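Local structure of isomaltose glucohydrolase (Kribbella flavida, 5Z3E) at residues A42-T50 and T80-D89; A93-L104 and Y153-H163. The protein hydrolyses the alpha-1,6-glucosidic linkage of isomaltose from its non-reducing end, releasing beta-D-glucose and D-glucose, in the intracellular breakdown of a cyclic tetrasaccharide derived from starch. The protein carries 1 engineered substitution. All coordinates share one frame; numbering follows the deposited sequence. Where two conformers were deposited one is given.

Contact 1: residues A42-T50 and T80-D89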
loop_
_atom_site.group_PDB
_atom_site.type_symbol
_atom_site.label_atom_id
_atom_site.label_comp_id
_atom_site.label_asym_id
_atom_site.label_seq_id
_atom_site.Cartn_x
_atom_site.Cartn_y
_atom_site.Cartn_z
ATOM N N ALA A 42 -18.339 3.392 7.197
ATOM C CA ALA A 42 -18.122 2.772 5.887
ATOM C C ALA A 42 -18.779 3.601 4.792
ATOM O O ALA A 42 -18.169 3.862 3.750
ATOM C CB ALA A 42 -18.618 1.338 5.876
ATOM N N ARG A 43 -20.033 4.001 4.988
ATOM C CA ARG A 43 -20.729 4.818 4.000
ATOM C C ARG A 43 -19.970 6.110 3.779
ATOM O O ARG A 43 -19.745 6.532 2.647
ATOM C CB ARG A 43 -22.181 5.097 4.500
ATOM C CG ARG A 43 -22.986 5.808 3.529
ATOM C CD ARG A 43 -24.085 6.633 4.217
ATOM N NE ARG A 43 -23.536 7.699 5.076
ATOM C CZ ARG A 43 -22.865 8.780 4.643
ATOM N NH1 ARG A 43 -22.713 9.039 3.360
ATOM N NH2 ARG A 43 -22.373 9.634 5.527
ATOM N N HIS A 44 -19.559 6.772 4.863
ATOM C CA HIS A 44 -18.814 8.002 4.747
ATOM C C HIS A 44 -17.484 7.786 4.040
ATOM O O HIS A 44 -17.057 8.638 3.264
ATOM C CB HIS A 44 -18.580 8.632 6.129
ATOM C CG HIS A 44 -17.722 9.844 6.093
ATOM N ND1 HIS A 44 -18.153 11.055 5.567
ATOM C CD2 HIS A 44 -16.425 10.028 6.436
ATOM C CE1 HIS A 44 -17.163 11.921 5.612
ATOM N NE2 HIS A 44 -16.110 11.334 6.141
ATOM N N SER A 45 -16.824 6.661 4.306
ATOM C CA SER A 45 -15.561 6.366 3.651
ATOM C C SER A 45 -15.732 6.293 2.143
ATOM O O SER A 45 -14.924 6.837 1.383
ATOM C CB SER A 45 -14.981 5.061 4.179
ATOM O OG SER A 45 -14.517 5.189 5.524
ATOM N N HIS A 46 -16.745 5.571 1.682
ATOM C CA HIS A 46 -17.023 5.536 0.260
ATOM C C HIS A 46 -17.300 6.927 -0.282
ATOM O O HIS A 46 -16.801 7.316 -1.351
ATOM C CB HIS A 46 -18.189 4.605 -0.025
ATOM C CG HIS A 46 -18.694 4.733 -1.427
ATOM N ND1 HIS A 46 -19.776 5.484 -1.753
ATOM C CD2 HIS A 46 -18.230 4.225 -2.596
ATOM C CE1 HIS A 46 -19.944 5.447 -3.063
ATOM N NE2 HIS A 46 -19.032 4.679 -3.600
ATOM N N ALA A 47 -18.099 7.724 0.437
ATOM C CA ALA A 47 -18.465 9.040 -0.027
ATOM C C ALA A 47 -17.272 9.967 -0.122
ATOM O O ALA A 47 -17.141 10.699 -1.104
ATOM C CB ALA A 47 -19.548 9.642 0.879
ATOM N N VAL A 48 -16.401 9.969 0.863
ATOM C CA VAL A 48 -15.324 10.921 0.853
ATOM C C VAL A 48 -14.266 10.537 -0.207
ATOM O O VAL A 48 -13.685 11.409 -0.845
ATOM C CB VAL A 48 -14.787 11.154 2.279
ATOM C CG1 VAL A 48 -13.983 9.964 2.735
ATOM C CG2 VAL A 48 -13.952 12.398 2.374
ATOM N N ILE A 49 -14.058 9.243 -0.437
ATOM C CA ILE A 49 -13.141 8.817 -1.486
ATOM C C ILE A 49 -13.676 9.225 -2.853
ATOM O O ILE A 49 -12.965 9.798 -3.689
ATOM C CB ILE A 49 -12.894 7.295 -1.411
ATOM C CG1 ILE A 49 -12.039 6.932 -0.192
ATOM C CG2 ILE A 49 -12.248 6.802 -2.693
ATOM C CD1 ILE A 49 -12.078 5.471 0.182
ATOM N N THR A 50 -14.939 8.933 -3.106
ATOM C CA THR A 50 -15.492 9.194 -4.436
ATOM C C THR A 50 -15.709 10.668 -4.677
ATOM O O THR A 50 -15.563 11.127 -5.812
ATOM C CB THR A 50 -16.747 8.364 -4.721
ATOM O OG1 THR A 50 -17.759 8.651 -3.747
ATOM C CG2 THR A 50 -16.448 6.889 -4.747
ATOM N N THR A 80 -6.804 2.259 -1.784
ATOM C CA THR A 80 -8.066 2.967 -1.861
ATOM C C THR A 80 -8.994 2.274 -2.840
ATOM O O THR A 80 -10.165 2.009 -2.545
ATOM C CB THR A 80 -7.842 4.454 -2.210
ATOM O OG1 THR A 80 -7.051 5.078 -1.191
ATOM C CG2 THR A 80 -9.123 5.221 -2.323
ATOM N N ALA A 81 -8.471 1.972 -4.031
ATOM C CA ALA A 81 -9.249 1.311 -5.060
ATOM C C ALA A 81 -9.753 -0.049 -4.630
ATOM O O ALA A 81 -10.859 -0.452 -4.990
ATOM C CB ALA A 81 -8.419 1.176 -6.340
ATOM N N GLU A 82 -8.942 -0.801 -3.876
ATOM C CA GLU A 82 -9.366 -2.105 -3.379
ATOM C C GLU A 82 -10.516 -1.960 -2.389
ATOM O O GLU A 82 -11.470 -2.741 -2.438
ATOM C CB GLU A 82 -8.169 -2.842 -2.760
ATOM C CG GLU A 82 -8.515 -4.136 -2.054
ATOM C CD GLU A 82 -9.083 -5.267 -2.899
ATOM O OE1 GLU A 82 -9.257 -5.126 -4.127
ATOM O OE2 GLU A 82 -9.369 -6.329 -2.271
ATOM N N GLY A 83 -10.444 -0.988 -1.491
ATOM C CA GLY A 83 -11.575 -0.744 -0.600
ATOM C C GLY A 83 -12.838 -0.400 -1.344
ATOM O O GLY A 83 -13.920 -0.893 -1.029
ATOM N N ILE A 84 -12.719 0.447 -2.376
ATOM C CA ILE A 84 -13.863 0.856 -3.169
ATOM C C ILE A 84 -14.434 -0.317 -3.970
ATOM O O ILE A 84 -15.653 -0.463 -4.106
ATOM C CB ILE A 84 -13.468 2.042 -4.076
ATOM C CG1 ILE A 84 -13.177 3.300 -3.246
ATOM C CG2 ILE A 84 -14.497 2.309 -5.164
ATOM C CD1 ILE A 84 -14.390 3.871 -2.498
ATOM N N SER A 85 -13.554 -1.153 -4.514
ATOM C CA SER A 85 -13.974 -2.326 -5.260
ATOM C C SER A 85 -14.730 -3.309 -4.371
ATOM O O SER A 85 -15.780 -3.837 -4.752
ATOM C CB SER A 85 -12.749 -3.001 -5.883
ATOM O OG SER A 85 -13.122 -4.176 -6.571
ATOM N N ARG A 86 -14.232 -3.530 -3.157
ATOM C CA ARG A 86 -14.944 -4.364 -2.179
ATOM C C ARG A 86 -16.283 -3.783 -1.810
ATOM O O ARG A 86 -17.261 -4.511 -1.641
ATOM C CB ARG A 86 -14.082 -4.548 -0.932
ATOM C CG ARG A 86 -12.928 -5.513 -1.108
ATOM C CD ARG A 86 -11.988 -5.454 0.063
ATOM N NE ARG A 86 -10.952 -6.477 0.085
ATOM C CZ ARG A 86 -10.868 -7.491 0.936
ATOM N NH1 ARG A 86 -11.825 -7.731 1.807
ATOM N NH2 ARG A 86 -9.798 -8.266 0.923
ATOM N N TYR A 87 -16.356 -2.460 -1.673
ATOM C CA TYR A 87 -17.603 -1.783 -1.363
ATOM C C TYR A 87 -18.609 -1.963 -2.475
ATOM O O TYR A 87 -19.816 -1.915 -2.219
ATOM C CB TYR A 87 -17.337 -0.294 -1.121
ATOM C CG TYR A 87 -18.480 0.468 -0.528
ATOM C CD1 TYR A 87 -18.631 0.530 0.846
ATOM C CD2 TYR A 87 -19.383 1.150 -1.307
ATOM C CE1 TYR A 87 -19.657 1.242 1.423
ATOM C CE2 TYR A 87 -20.449 1.873 -0.710
ATOM C CZ TYR A 87 -20.555 1.899 0.645
ATOM O OH TYR A 87 -21.599 2.609 1.265
ATOM N N GLY A 88 -18.149 -2.155 -3.706
ATOM C CA GLY A 88 -19.001 -2.451 -4.842
ATOM C C GLY A 88 -19.118 -1.338 -5.855
ATOM O O GLY A 88 -19.920 -1.452 -6.782
ATOM N N ASP A 89 -18.327 -0.273 -5.712
ATOM C CA ASP A 89 -18.402 0.843 -6.655
ATOM C C ASP A 89 -17.451 0.557 -7.830
ATOM O O ASP A 89 -16.305 0.995 -7.888
ATOM C CB ASP A 89 -18.123 2.172 -5.983
ATOM C CG ASP A 89 -18.435 3.358 -6.849
ATOM O OD1 ASP A 89 -18.488 3.230 -8.087
ATOM O OD2 ASP A 89 -18.632 4.460 -6.269
#

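Contact 2: residues A93-L104 and Y153-H163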
loop_
_atom_site.group_PDB
_atom_site.type_symbol
_atom_site.label_atom_id
_atom_site.label_comp_id
_atom_site.label_asym_id
_atom_site.label_seq_id
_atom_site.Cartn_x
_atom_site.Cartn_y
_atom_site.Cartn_z
ATOM N N ALA A 93 -13.761 2.530 -9.006
ATOM C CA ALA A 93 -12.512 1.774 -9.050
ATOM C C ALA A 93 -12.000 1.674 -10.481
ATOM O O ALA A 93 -10.799 1.809 -10.723
ATOM C CB ALA A 93 -12.715 0.396 -8.427
ATOM N N GLY A 94 -12.889 1.407 -11.426
ATOM C CA GLY A 94 -12.477 1.304 -12.811
ATOM C C GLY A 94 -11.880 2.568 -13.353
ATOM O O GLY A 94 -10.957 2.515 -14.180
ATOM N N ARG A 95 -12.393 3.717 -12.933
ATOM C CA ARG A 95 -11.833 4.986 -13.384
ATOM C C ARG A 95 -10.421 5.202 -12.827
ATOM O O ARG A 95 -9.580 5.787 -13.519
ATOM C CB ARG A 95 -12.722 6.169 -13.056
ATOM C CG ARG A 95 -14.054 6.144 -13.852
ATOM C CD ARG A 95 -14.548 7.546 -14.185
ATOM N NE ARG A 95 -13.642 8.147 -15.114
ATOM C CZ ARG A 95 -13.293 9.511 -15.051
ATOM N NH1 ARG A 95 -12.429 9.958 -15.886
ATOM N NH2 ARG A 95 -13.859 10.319 -14.135
ATOM N N PHE A 96 -10.164 4.752 -11.596
ATOM C CA PHE A 96 -8.807 4.784 -11.080
ATOM C C PHE A 96 -7.887 3.909 -11.933
ATOM O O PHE A 96 -6.800 4.339 -12.323
ATOM C CB PHE A 96 -8.770 4.340 -9.612
ATOM C CG PHE A 96 -7.370 4.184 -9.106
ATOM C CD1 PHE A 96 -6.595 5.300 -8.830
ATOM C CD2 PHE A 96 -6.823 2.926 -8.949
ATOM C CE1 PHE A 96 -5.294 5.139 -8.389
ATOM C CE2 PHE A 96 -5.535 2.790 -8.508
ATOM C CZ PHE A 96 -4.780 3.890 -8.233
ATOM N N HIS A 97 -8.300 2.683 -12.222
ATOM C CA HIS A 97 -7.471 1.807 -13.038
ATOM C C HIS A 97 -7.279 2.373 -14.427
ATOM O O HIS A 97 -6.189 2.264 -14.997
ATOM C CB HIS A 97 -8.015 0.392 -13.046
ATOM C CG HIS A 97 -7.972 -0.218 -11.697
ATOM N ND1 HIS A 97 -6.794 -0.317 -10.997
ATOM C CD2 HIS A 97 -8.968 -0.690 -10.910
ATOM C CE1 HIS A 97 -7.092 -0.845 -9.826
ATOM N NE2 HIS A 97 -8.396 -1.071 -9.734
ATOM N N ASP A 98 -8.323 2.996 -14.992
ATOM C CA ASP A 98 -8.151 3.680 -16.275
ATOM C C ASP A 98 -7.054 4.715 -16.175
ATOM O O ASP A 98 -6.196 4.824 -17.063
ATOM C CB ASP A 98 -9.452 4.387 -16.680
ATOM C CG ASP A 98 -10.552 3.487 -17.193
ATOM O OD1 ASP A 98 -10.284 2.305 -17.554
ATOM O OD2 ASP A 98 -11.701 3.990 -17.257
ATOM N N TRP A 99 -7.099 5.531 -15.137
ATOM C CA TRP A 99 -6.120 6.599 -14.980
ATOM C C TRP A 99 -4.717 6.023 -14.901
ATOM O O TRP A 99 -3.818 6.471 -15.625
ATOM C CB TRP A 99 -6.465 7.461 -13.769
ATOM C CG TRP A 99 -5.451 8.527 -13.528
ATOM C CD1 TRP A 99 -5.346 9.716 -14.160
ATOM C CD2 TRP A 99 -4.361 8.467 -12.597
ATOM N NE1 TRP A 99 -4.256 10.406 -13.708
ATOM C CE2 TRP A 99 -3.628 9.672 -12.738
ATOM C CE3 TRP A 99 -3.942 7.532 -11.654
ATOM C CZ2 TRP A 99 -2.507 9.931 -11.982
ATOM C CZ3 TRP A 99 -2.845 7.804 -10.900
ATOM C CH2 TRP A 99 -2.129 8.987 -11.069
ATOM N N VAL A 100 -4.508 5.037 -14.033
ATOM C CA VAL A 100 -3.183 4.456 -13.882
ATOM C C VAL A 100 -2.702 3.855 -15.204
ATOM O O VAL A 100 -1.563 4.057 -15.623
ATOM C CB VAL A 100 -3.137 3.382 -12.776
ATOM C CG1 VAL A 100 -1.755 2.766 -12.720
ATOM C CG2 VAL A 100 -3.538 3.939 -11.415
ATOM N N ASP A 101 -3.560 3.060 -15.823
ATOM C CA ASP A 101 -3.215 2.431 -17.102
ATOM C C ASP A 101 -2.748 3.485 -18.100
ATOM O O ASP A 101 -1.712 3.328 -18.745
ATOM C CB ASP A 101 -4.449 1.683 -17.589
ATOM C CG ASP A 101 -4.367 1.132 -19.006
ATOM O OD1 ASP A 101 -3.297 0.644 -19.397
ATOM O OD2 ASP A 101 -5.429 1.192 -19.664
ATOM N N GLY A 102 -3.510 4.561 -18.253
ATOM C CA GLY A 102 -3.120 5.574 -19.215
ATOM C C GLY A 102 -1.819 6.256 -18.858
ATOM O O GLY A 102 -1.000 6.578 -19.741
ATOM N N VAL A 103 -1.597 6.509 -17.582
ATOM C CA VAL A 103 -0.348 7.095 -17.124
ATOM C C VAL A 103 0.818 6.184 -17.472
ATOM O O VAL A 103 1.869 6.664 -17.921
ATOM C CB VAL A 103 -0.446 7.383 -15.613
ATOM C CG1 VAL A 103 0.908 7.647 -14.996
ATOM C CG2 VAL A 103 -1.395 8.552 -15.368
ATOM N N LEU A 104 0.660 4.877 -17.244
ATOM C CA LEU A 104 1.714 3.920 -17.522
ATOM C C LEU A 104 1.943 3.709 -19.011
ATOM O O LEU A 104 3.094 3.606 -19.440
ATOM C CB LEU A 104 1.424 2.573 -16.833
ATOM C CG LEU A 104 1.517 2.625 -15.318
ATOM C CD1 LEU A 104 1.119 1.282 -14.766
ATOM C CD2 LEU A 104 2.866 3.075 -14.873
ATOM N N TYR A 153 4.085 0.298 -8.059
ATOM C CA TYR A 153 3.829 -0.428 -9.285
ATOM C C TYR A 153 3.403 -1.861 -8.993
ATOM O O TYR A 153 2.530 -2.407 -9.668
ATOM C CB TYR A 153 5.086 -0.369 -10.205
ATOM C CG TYR A 153 5.408 1.068 -10.579
ATOM C CD1 TYR A 153 4.673 1.731 -11.554
ATOM C CD2 TYR A 153 6.382 1.801 -9.940
ATOM C CE1 TYR A 153 4.877 3.070 -11.827
ATOM C CE2 TYR A 153 6.587 3.133 -10.195
ATOM C CZ TYR A 153 5.809 3.794 -11.133
ATOM O OH TYR A 153 5.916 5.128 -11.418
ATOM N N GLY A 154 4.020 -2.486 -7.983
ATOM C CA GLY A 154 3.600 -3.818 -7.570
ATOM C C GLY A 154 2.199 -3.815 -6.988
ATOM O O GLY A 154 1.378 -4.694 -7.281
ATOM N N MET A 155 1.901 -2.831 -6.139
ATOM C CA MET A 155 0.570 -2.723 -5.574
ATOM C C MET A 155 -0.468 -2.555 -6.656
ATOM O O MET A 155 -1.557 -3.133 -6.571
ATOM C CB MET A 155 0.495 -1.580 -4.576
ATOM C CG MET A 155 1.465 -1.737 -3.436
ATOM S SD MET A 155 0.973 -0.704 -2.076
ATOM C CE MET A 155 2.372 -0.857 -0.977
ATOM N N TRP A 156 -0.179 -1.756 -7.686
ATOM C CA TRP A 156 -1.190 -1.536 -8.705
ATOM C C TRP A 156 -1.522 -2.839 -9.423
ATOM O O TRP A 156 -2.690 -3.155 -9.656
ATOM C CB TRP A 156 -0.778 -0.465 -9.714
ATOM C CG TRP A 156 -1.896 -0.274 -10.702
ATOM C CD1 TRP A 156 -3.154 0.122 -10.406
ATOM C CD2 TRP A 156 -1.912 -0.616 -12.092
ATOM N NE1 TRP A 156 -3.953 0.092 -11.509
ATOM C CE2 TRP A 156 -3.221 -0.371 -12.561
ATOM C CE3 TRP A 156 -0.949 -1.094 -12.993
ATOM C CZ2 TRP A 156 -3.578 -0.550 -13.902
ATOM C CZ3 TRP A 156 -1.322 -1.275 -14.312
ATOM C CH2 TRP A 156 -2.624 -1.002 -14.754
ATOM N N LEU A 157 -0.496 -3.625 -9.784
ATOM C CA LEU A 157 -0.751 -4.909 -10.420
ATOM C C LEU A 157 -1.654 -5.777 -9.556
ATOM O O LEU A 157 -2.617 -6.389 -10.040
ATOM C CB LEU A 157 0.560 -5.627 -10.689
ATOM C CG LEU A 157 1.433 -5.014 -11.785
ATOM C CD1 LEU A 157 2.706 -5.842 -11.910
ATOM C CD2 LEU A 157 0.720 -4.938 -13.129
ATOM N N TRP A 158 -1.337 -5.886 -8.265
ATOM C CA TRP A 158 -2.194 -6.631 -7.355
ATOM C C TRP A 158 -3.616 -6.097 -7.374
ATOM O O TRP A 158 -4.597 -6.851 -7.462
ATOM C CB TRP A 158 -1.598 -6.594 -5.931
ATOM C CG TRP A 158 -2.582 -6.914 -4.852
ATOM C CD1 TRP A 158 -3.086 -8.135 -4.507
ATOM C CD2 TRP A 158 -3.272 -5.954 -4.023
ATOM N NE1 TRP A 158 -4.025 -7.988 -3.511
ATOM C CE2 TRP A 158 -4.152 -6.668 -3.203
ATOM C CE3 TRP A 158 -3.189 -4.572 -3.872
ATOM C CZ2 TRP A 158 -4.972 -6.028 -2.247
ATOM C CZ3 TRP A 158 -3.976 -3.938 -2.935
ATOM C CH2 TRP A 158 -4.847 -4.677 -2.134
ATOM N N SER A 159 -3.761 -4.784 -7.280
ATOM C CA SER A 159 -5.071 -4.159 -7.183
ATOM C C SER A 159 -5.922 -4.402 -8.427
ATOM O O SER A 159 -7.106 -4.752 -8.332
ATOM C CB SER A 159 -4.898 -2.672 -6.909
ATOM O OG SER A 159 -6.099 -1.963 -6.961
ATOM N N VAL A 160 -5.355 -4.176 -9.600
ATOM C CA VAL A 160 -6.153 -4.275 -10.821
ATOM C C VAL A 160 -6.558 -5.719 -11.086
ATOM O O VAL A 160 -7.694 -5.984 -11.478
ATOM C CB VAL A 160 -5.439 -3.587 -12.021
ATOM C CG1 VAL A 160 -4.206 -4.327 -12.506
ATOM C CG2 VAL A 160 -6.424 -3.383 -13.157
ATOM N N VAL A 161 -5.656 -6.675 -10.849
ATOM C CA VAL A 161 -6.003 -8.082 -11.023
ATOM C C VAL A 161 -7.101 -8.470 -10.052
ATOM O O VAL A 161 -8.064 -9.164 -10.414
ATOM C CB VAL A 161 -4.756 -8.961 -10.856
ATOM C CG1 VAL A 161 -5.137 -10.441 -10.786
ATOM C CG2 VAL A 161 -3.784 -8.737 -12.003
ATOM N N THR A 162 -6.972 -8.057 -8.801
ATOM C CA THR A 162 -7.947 -8.424 -7.767
ATOM C C THR A 162 -9.315 -7.852 -8.100
ATOM O O THR A 162 -10.349 -8.530 -7.958
ATOM C CB THR A 162 -7.454 -7.955 -6.389
ATOM O OG1 THR A 162 -6.211 -8.583 -6.105
ATOM C CG2 THR A 162 -8.422 -8.314 -5.283
ATOM N N HIS A 163 -9.357 -6.602 -8.553
ATOM C CA HIS A 163 -10.602 -5.956 -8.954
ATOM C C HIS A 163 -11.265 -6.682 -10.117
ATOM O O HIS A 163 -12.464 -6.943 -10.104
ATOM C CB HIS A 163 -10.288 -4.507 -9.315
ATOM C CG HIS A 163 -11.442 -3.766 -9.885
ATOM N ND1 HIS A 163 -12.602 -3.539 -9.163
ATOM C CD2 HIS A 163 -11.600 -3.213 -11.109
ATOM C CE1 HIS A 163 -13.408 -2.863 -9.955
ATOM N NE2 HIS A 163 -12.839 -2.649 -11.138
#

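Contact 1: residues A42-T50 and T80-D89
H46 and Y87 both swing their rings out anti to the backbone nitrogen (chi1 169° and -168°), and this carries the imidazole of one helix across the phenol ring of the other. The two planes are tilted only slightly, yet the imidazole is displaced along the phenol plane and little of one ring lies above the other. What sits over the phenol face is mainly H46 CB, 3.7 Å from the ring centroid in a CH-pi contact, while Y87 CE2 lies 3.4 Å from H46 CG. At its far end Y87 runs alongside the start of the R43 side chain, with OH 3.6 Å from R43 CA; the R43 guanidinium itself turns to E40 and a bound citrate.

The imidazole is held at its edge as well. H46 NE2 donates to D89 OD2 at 2.7 Å, nearly straight at 167°, and the acceptor lies in the ring plane and offers its anti lone pair. Face contact and edge bond together fix the rotation of the ring, and the neighbouring carboxylate would probably raise the histidine's affinity for a second proton. T50 comes from the opposite direction to D89, its CG2 resting 3.6 Å from the same OD2.

Deeper in, the contact turns apolar. I49 and I84 meet tip to tip, CG2 to CD1 at 3.6 Å, and the I49 and T80 side chains pass in opposite directions, their CG2 atoms 3.5 Å apart. Y59, from a loop, also touches I49, T80 and I84.

D89 stands where one helix gives way to the next: G88, with positive phi, is the C-prime residue of a Schellman motif that ends helix 74-87, and D89 is the N-cap of helix 90-105. The histidine-carboxylate bond thus ties helix 32-52 to a helix-helix corner in the alpha-helical glycoside hydrolase family 15 fold.

Contact 2: residues A93-L104 and Y153-H163
Knobs-into-holes packing joins helices 90-105 and 151-167, which cross with opposed but clearly inclined directions in the helical body of the enzyme: H97 fits among W156, S159, V160 and H163, and W156 among F96, H97, V100 and L104. The two knobs are hydrogen-bonded to each other. W156 NE1 donates to H97 ND1 at 2.9 Å; the acceptor nitrogen points at the donor within its own ring plane, but it lies 25° out of the indole plane, and the bond is bent to 141°.

With CG anti to the backbone N (chi1 -178°), W156 reaches straight across to the other helix. V100 CG1 lies over the centre of one indole face, 3.4 Å from the centroid of the five-membered ring, a close CH-pi contact. L104 CD1 meets the six-membered ring obliquely at CZ3, 3.6 Å away, while its other branch, CD2, touches the edge of the Y153 ring at CE1. With an alanine here instead of W156, H97 ND1 would probably lose its donor and a gap would open beside V100 and L104.

The H97 ring lies between V160 CG2 on one face and F96 of its own helix on the other; in one of two conformers, S159 OG lies near the ring plane. Beyond it, H163 is tilted obliquely against H97, the two CD2 atoms 3.7 Å apart, and A93 CB sits over the H163 ring face.

Every residue that touches here is buried, so the indole N-H and the imidazole nitrogen satisfy each other inside an otherwise largely apolar and aromatic interface. Accepting from the indole requires H97 ND1 to carry no proton, which is consistent with a neutral ring protonated at NE2.

In the fold
In both contacts the helices cross well off antiparallel, contact 1 (124°) more than contact 2 (138°); contact 2 is wholly buried, contact 1 partly at the surface. They are linked in series, since helix 74-87 of contact 1 leads into helix 90-105 of contact 2. They touch in space: S85 OG and H163 ND1, 2.7 Å apart, form a probable hydrogen bond, and A81 packs on F96. Each has a histidine in a polar bond, yet the partners suit the setting, a carboxylate near solvent in contact 1 and a neutral indole inside contact 2. Contact 2 lies away from the annotated sites; T80 of contact 1 is about 12 Å, side chain to side chain, from the engineered A355.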